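Local coordinates for protein FACT-Spt16 (PDB 5CE6) that is the N-terminal domain of Spt16, a subunit of the histone chaperone FACT that acts in transcription, and probably binds histones H3-H4, at residues Ile203-Arg208 against Ala304-Tyr309; Ala209-Gly214 against Val254-Lys259. All coordinates share one frame; numbering follows the deposited sequence.

Contact 1: Ile203-Arg208 against Ala304-Tyr309. With ACT (acetate ion), chain B.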
loop_
_atom_site.group_PDB
_atom_site.type_symbol
_atom_site.label_atom_id
_atom_site.label_comp_id
_atom_site.label_asym_id
_atom_site.label_seq_id
_atom_site.Cartn_x
_atom_site.Cartn_y
_atom_site.Cartn_z
ATOM N N ILE A 203 -3.371 -0.658 13.732
ATOM C CA ILE A 203 -4.751 -0.792 13.265
ATOM C C ILE A 203 -5.528 0.496 13.526
ATOM O O ILE A 203 -6.354 0.912 12.717
ATOM C CB ILE A 203 -5.432 -2.004 13.906
ATOM C CG1 ILE A 203 -4.907 -3.285 13.249
ATOM C CG2 ILE A 203 -6.950 -1.932 13.767
ATOM C CD1 ILE A 203 -5.208 -4.540 14.052
ATOM N N THR A 204 -5.235 1.151 14.643
ATOM C CA THR A 204 -5.885 2.419 14.935
ATOM C C THR A 204 -5.547 3.474 13.881
ATOM O O THR A 204 -6.436 4.171 13.396
ATOM C CB THR A 204 -5.511 2.919 16.323
ATOM O OG1 THR A 204 -6.131 2.060 17.288
ATOM C CG2 THR A 204 -6.004 4.359 16.538
ATOM N N TYR A 205 -4.272 3.581 13.518
ATOM C CA TYR A 205 -3.861 4.545 12.489
ATOM C C TYR A 205 -4.514 4.256 11.137
ATOM O O TYR A 205 -4.922 5.182 10.441
ATOM C CB TYR A 205 -2.333 4.605 12.361
ATOM C CG TYR A 205 -1.652 4.985 13.669
ATOM C CD1 TYR A 205 -2.338 5.700 14.656
ATOM C CD2 TYR A 205 -0.336 4.627 13.918
ATOM C CE1 TYR A 205 -1.728 6.046 15.846
ATOM C CE2 TYR A 205 0.283 4.973 15.126
ATOM C CZ TYR A 205 -0.422 5.684 16.074
ATOM O OH TYR A 205 0.170 6.025 17.276
ATOM N N ILE A 206 -4.622 2.980 10.773
ATOM C CA ILE A 206 -5.296 2.607 9.526
ATOM C C ILE A 206 -6.784 2.971 9.580
ATOM O O ILE A 206 -7.344 3.467 8.599
ATOM C CB ILE A 206 -5.103 1.100 9.223
ATOM C CG1 ILE A 206 -3.617 0.813 8.957
ATOM C CG2 ILE A 206 -5.981 0.654 8.039
ATOM C CD1 ILE A 206 -3.248 -0.668 8.868
ATOM N N LYS A 207 -7.432 2.726 10.714
ATOM C CA LYS A 207 -8.835 3.109 10.859
ATOM C C LYS A 207 -9.010 4.622 10.768
ATOM O O LYS A 207 -9.971 5.089 10.157
ATOM C CB LYS A 207 -9.407 2.611 12.188
ATOM C CG LYS A 207 -9.549 1.110 12.273
ATOM C CD LYS A 207 -10.056 0.718 13.663
ATOM C CE LYS A 207 -10.527 -0.722 13.727
ATOM N NZ LYS A 207 -11.062 -1.048 15.091
ATOM N N ARG A 208 -8.101 5.381 11.388
ATOM C CA ARG A 208 -8.143 6.844 11.281
ATOM C C ARG A 208 -8.026 7.253 9.813
ATOM O O ARG A 208 -8.795 8.075 9.333
ATOM C CB ARG A 208 -7.020 7.509 12.093
ATOM C CG ARG A 208 -7.052 7.192 13.597
ATOM C CD ARG A 208 -8.164 7.928 14.339
ATOM N NE ARG A 208 -8.205 7.566 15.764
ATOM C CZ ARG A 208 -9.088 6.725 16.293
ATOM N NH1 ARG A 208 -10.008 6.159 15.522
ATOM N NH2 ARG A 208 -9.047 6.439 17.594
ATOM N N ALA A 304 -6.346 8.089 1.734
ATOM C CA ALA A 304 -5.636 8.957 2.669
ATOM C C ALA A 304 -4.672 8.130 3.505
ATOM O O ALA A 304 -4.880 6.930 3.726
ATOM C CB ALA A 304 -6.601 9.699 3.574
ATOM N N ARG A 305 -3.619 8.789 3.972
ATOM C CA ARG A 305 -2.586 8.141 4.757
ATOM C C ARG A 305 -2.514 8.854 6.102
ATOM O O ARG A 305 -2.588 10.084 6.171
ATOM C CB ARG A 305 -1.246 8.265 4.018
ATOM C CG ARG A 305 -0.221 7.192 4.352
ATOM C CD ARG A 305 1.049 7.382 3.517
ATOM N NE ARG A 305 2.052 6.355 3.798
ATOM C CZ ARG A 305 3.293 6.369 3.316
ATOM N NH1 ARG A 305 3.687 7.358 2.524
ATOM N NH2 ARG A 305 4.137 5.395 3.623
ATOM N N TYR A 306 -2.389 8.089 7.181
ATOM C CA TYR A 306 -2.352 8.690 8.503
ATOM C C TYR A 306 -1.185 8.137 9.307
ATOM O O TYR A 306 -1.093 6.932 9.520
ATOM C CB TYR A 306 -3.668 8.456 9.254
ATOM C CG TYR A 306 -3.734 9.188 10.583
ATOM C CD1 TYR A 306 -3.953 10.561 10.631
ATOM C CD2 TYR A 306 -3.589 8.507 11.786
ATOM C CE1 TYR A 306 -4.024 11.237 11.845
ATOM C CE2 TYR A 306 -3.660 9.171 12.999
ATOM C CZ TYR A 306 -3.878 10.534 13.023
ATOM O OH TYR A 306 -3.937 11.203 14.230
ATOM N N LYS A 307 -0.300 9.025 9.751
ATOM C CA LYS A 307 0.941 8.622 10.412
ATOM C C LYS A 307 1.658 7.519 9.633
ATOM O O LYS A 307 2.188 6.566 10.220
ATOM C CB LYS A 307 0.695 8.228 11.874
ATOM C CG LYS A 307 0.201 9.389 12.740
ATOM C CD LYS A 307 -0.104 8.955 14.166
ATOM C CE LYS A 307 1.145 8.510 14.897
ATOM N NZ LYS A 307 2.119 9.631 15.048
ATOM N N SER A 308 1.678 7.685 8.310
ATOM C CA SER A 308 2.301 6.761 7.350
ATOM C C SER A 308 1.500 5.511 7.004
ATOM O O SER A 308 1.936 4.742 6.158
ATOM C CB SER A 308 3.739 6.377 7.734
ATOM O OG SER A 308 4.555 7.531 7.807
ATOM N N TYR A 309 0.342 5.314 7.639
ATOM C CA TYR A 309 -0.485 4.132 7.369
ATOM C C TYR A 309 -1.547 4.425 6.329
ATOM O O TYR A 309 -2.329 5.363 6.484
ATOM C CB TYR A 309 -1.106 3.571 8.664
ATOM C CG TYR A 309 -0.041 2.896 9.482
ATOM C CD1 TYR A 309 0.789 3.639 10.322
ATOM C CD2 TYR A 309 0.203 1.532 9.348
ATOM C CE1 TYR A 309 1.809 3.041 11.034
ATOM C CE2 TYR A 309 1.230 0.918 10.067
ATOM C CZ TYR A 309 2.026 1.681 10.894
ATOM O OH TYR A 309 3.043 1.083 11.603
HETATM C C ACT B . 7.008 4.362 1.669
HETATM O O ACT B . 7.784 4.417 0.691
HETATM O OXT ACT B . 6.473 5.442 2.011
HETATM C CH3 ACT B . 6.749 3.070 2.386
#
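Tyr205 of helix 200-230 lies against Lys307 and Tyr309 at the tip of a β-hairpin, whose type I' turn, Tyr306 to Tyr309, joins two antiparallel strands of the M24 peptidase-like (pita-bread) domain. The turn is closed by reciprocal backbone hydrogen bonds between Tyr306 and Tyr309. Followed outward, Tyr205 first rests its CB on Tyr309 CD1 at 3.9 Å. CG is anti to the carbonyl carbon (chi1 -58°), and beyond it CD1 passes Tyr306 CE2 at 4.1 Å, while on the other flank CD2 meets CD1 and CE1 of Tyr309. One ring face carries Lys307, whose CD stands 3.8 Å from the ring centroid of Tyr205, nearly on the ring normal, as a CH-π contact. Further out, Lys307 CE reaches Tyr205 CZ at 3.4 Å. The Tyr205 hydroxyl is hydrogen-bonded to Glu201, one turn back on the helix. Tyrosine thus offers a broad apolar face with a polar tip at a partly exposed position. An alanine here would probably leave the Lys307 methylenes without their aromatic platform and Glu201 without its hydroxyl partner. Branched Ile206 fills the inner side, its CG1 3.7 Å from Tyr309 CB, and the Tyr309 hydroxyl is hydrogen-bonded to Glu202. Toward the outer side, Arg208 lays its aliphatic base over a face of Tyr306, with its CB 3.6 Å from Tyr306 CD2. Arg305, whose CB points away from the helix, donates from NE to Ser308 O (2.9 Å), above the carbonyl plane. Arg305 NH2 donates to acetate OXT, probably from the crystallisation liquor, 2.8 Å away at the guanidinium edge.

Contact 2: Ala209-Gly214 against Val254-Lys259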
loop_
_atom_site.group_PDB
_atom_site.type_symbol
_atom_site.label_atom_id
_atom_site.label_comp_id
_atom_site.label_asym_id
_atom_site.label_seq_id
_atom_site.Cartn_x
_atom_site.Cartn_y
_atom_site.Cartn_z
ATOM N N ALA A 209 -7.057 6.666 9.115
ATOM C CA ALA A 209 -6.837 6.941 7.699
ATOM C C ALA A 209 -8.084 6.595 6.898
ATOM O O ALA A 209 -8.546 7.394 6.080
ATOM C CB ALA A 209 -5.648 6.156 7.187
ATOM N N ALA A 210 -8.626 5.403 7.142
ATOM C CA ALA A 210 -9.813 4.939 6.423
ATOM C C ALA A 210 -11.051 5.780 6.704
ATOM O O ALA A 210 -11.893 5.959 5.819
ATOM C CB ALA A 210 -10.088 3.473 6.738
ATOM N N TYR A 211 -11.192 6.257 7.940
ATOM C CA TYR A 211 -12.293 7.155 8.274
ATOM C C TYR A 211 -12.240 8.423 7.422
ATOM O O TYR A 211 -13.254 8.857 6.868
ATOM C CB TYR A 211 -12.279 7.522 9.762
ATOM C CG TYR A 211 -13.527 8.257 10.205
ATOM C CD1 TYR A 211 -14.667 7.558 10.582
ATOM C CD2 TYR A 211 -13.570 9.648 10.231
ATOM C CE1 TYR A 211 -15.816 8.221 10.982
ATOM C CE2 TYR A 211 -14.715 10.322 10.629
ATOM C CZ TYR A 211 -15.835 9.602 11.001
ATOM O OH TYR A 211 -16.976 10.259 11.398
ATOM N N LEU A 212 -11.054 9.015 7.312
ATOM C CA LEU A 212 -10.873 10.203 6.481
ATOM C C LEU A 212 -11.142 9.880 5.016
ATOM O O LEU A 212 -11.853 10.617 4.327
ATOM C CB LEU A 212 -9.457 10.755 6.643
ATOM C CG LEU A 212 -9.063 11.891 5.697
ATOM C CD1 LEU A 212 -10.021 13.052 5.854
ATOM C CD2 LEU A 212 -7.645 12.336 5.991
ATOM N N THR A 213 -10.569 8.775 4.547
ATOM C CA THR A 213 -10.779 8.318 3.170
ATOM C C THR A 213 -12.266 8.201 2.844
ATOM O O THR A 213 -12.747 8.713 1.818
ATOM C CB THR A 213 -10.091 6.964 2.954
ATOM O OG1 THR A 213 -8.670 7.145 3.037
ATOM C CG2 THR A 213 -10.438 6.367 1.593
ATOM N N GLY A 214 -13.000 7.532 3.723
ATOM C CA GLY A 214 -14.427 7.363 3.531
ATOM C C GLY A 214 -15.182 8.675 3.618
ATOM O O GLY A 214 -16.128 8.909 2.851
ATOM N N VAL A 254 -13.895 18.478 5.512
ATOM C CA VAL A 254 -14.996 17.527 5.654
ATOM C C VAL A 254 -15.256 17.154 7.113
ATOM O O VAL A 254 -15.782 16.077 7.392
ATOM C CB VAL A 254 -14.782 16.232 4.830
ATOM C CG1 VAL A 254 -15.054 16.482 3.360
ATOM C CG2 VAL A 254 -13.383 15.661 5.051
ATOM N N ASN A 255 -14.890 18.049 8.031
ATOM C CA ASN A 255 -15.092 17.833 9.464
ATOM C C ASN A 255 -14.585 16.474 9.937
ATOM O O ASN A 255 -15.377 15.600 10.291
ATOM C CB ASN A 255 -16.570 17.989 9.826
ATOM N N CYS A 256 -13.272 16.290 9.936
ATOM C CA CYS A 256 -12.714 14.988 10.272
ATOM C C CYS A 256 -12.178 14.866 11.699
ATOM O O CYS A 256 -12.337 13.820 12.334
ATOM C CB CYS A 256 -11.626 14.607 9.276
ATOM S SG CYS A 256 -11.006 12.949 9.519
ATOM N N LYS A 257 -11.534 15.927 12.184
ATOM C CA LYS A 257 -10.907 15.950 13.511
ATOM C C LYS A 257 -9.695 15.016 13.617
ATOM O O LYS A 257 -9.464 14.384 14.653
ATOM C CB LYS A 257 -11.927 15.673 14.629
ATOM N N LEU A 258 -8.930 14.927 12.531
ATOM C CA LEU A 258 -7.624 14.280 12.565
ATOM C C LEU A 258 -6.530 15.338 12.560
ATOM O O LEU A 258 -6.647 16.356 11.873
ATOM C CB LEU A 258 -7.425 13.345 11.369
ATOM C CG LEU A 258 -8.215 12.039 11.322
ATOM C CD1 LEU A 258 -7.686 11.123 10.215
ATOM C CD2 LEU A 258 -8.202 11.320 12.659
ATOM N N LYS A 259 -5.468 15.092 13.322
ATOM C CA LYS A 259 -4.298 15.960 13.282
ATOM C C LYS A 259 -3.778 16.057 11.853
ATOM O O LYS A 259 -3.215 15.103 11.317
ATOM C CB LYS A 259 -3.201 15.435 14.208
#
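Val254 begins the loop's approach to Leu212, setting its CG2 4.3 Å from CD1 of that leucine. Its branched side chain also touches Asn219 and Phe220, further along the same helix, so a compact apolar residue suits this buried place. At Asn255 the backbone turns into a left-handed conformation (phi 50°), which asparagine tolerates better than most residues, and the chain swings round to bring the next side chain inward. Cys256 is the centre of the contact. Its SG stands anti to the backbone N (chi1 -174°) and meets two neighbouring helix side chains. It lies 3.8 Å from Leu212 CD1 and almost as close to CB of the same leucine. From the other helix residue, Tyr211, the ring presents its edge, with CD2 4.2 Å from Cys256 SG. A small apolar thiol suits this buried position, where the backbones come close (CA atoms of Leu212 and Cys256 6.4 Å apart), and Pro251 adds contacts to both Leu212 and Cys256. In this way the irregular connection between helix 237-249 and strand 263-265 is laid along helix 200-230, within the M24 peptidase-like domain. Lys257 again adopts a left-handed backbone (phi 68°), and its CB avoids the interface, in keeping with a charged residue at an exposed position. The chain then turns Leu258 back toward the helix. Its CG is anti to the carbonyl carbon, and the branch beyond it brings Leu258 CD1 to 4.0 Å from Leu212 CB. Leu258 also packs on Arg208 and Tyr306, while Leu212 touches Ala304 of strand 296-306.

Overall arrangement
Contacts 1 and 2 use successive turns of helix 200-230, and their centres lie 10 Å apart. Along the chain the order is 203-208, 209-214, 254-259 and 304-309, so the two partners of the helix return in reverse order and the loop contact falls within the span bracketed by the hairpin contact. The two meet directly: Ala304 N is probably hydrogen-bonded to Thr213 OG1 at 2.8 Å, and Ala209 CB packs 3.5 Å from Tyr309 O. All four segments belong to the M24 peptidase-like, pita-bread domain, where helix 200-230 thus ties together the hairpin of strands 296-306 and 309-319 and the irregular 254-259 loop.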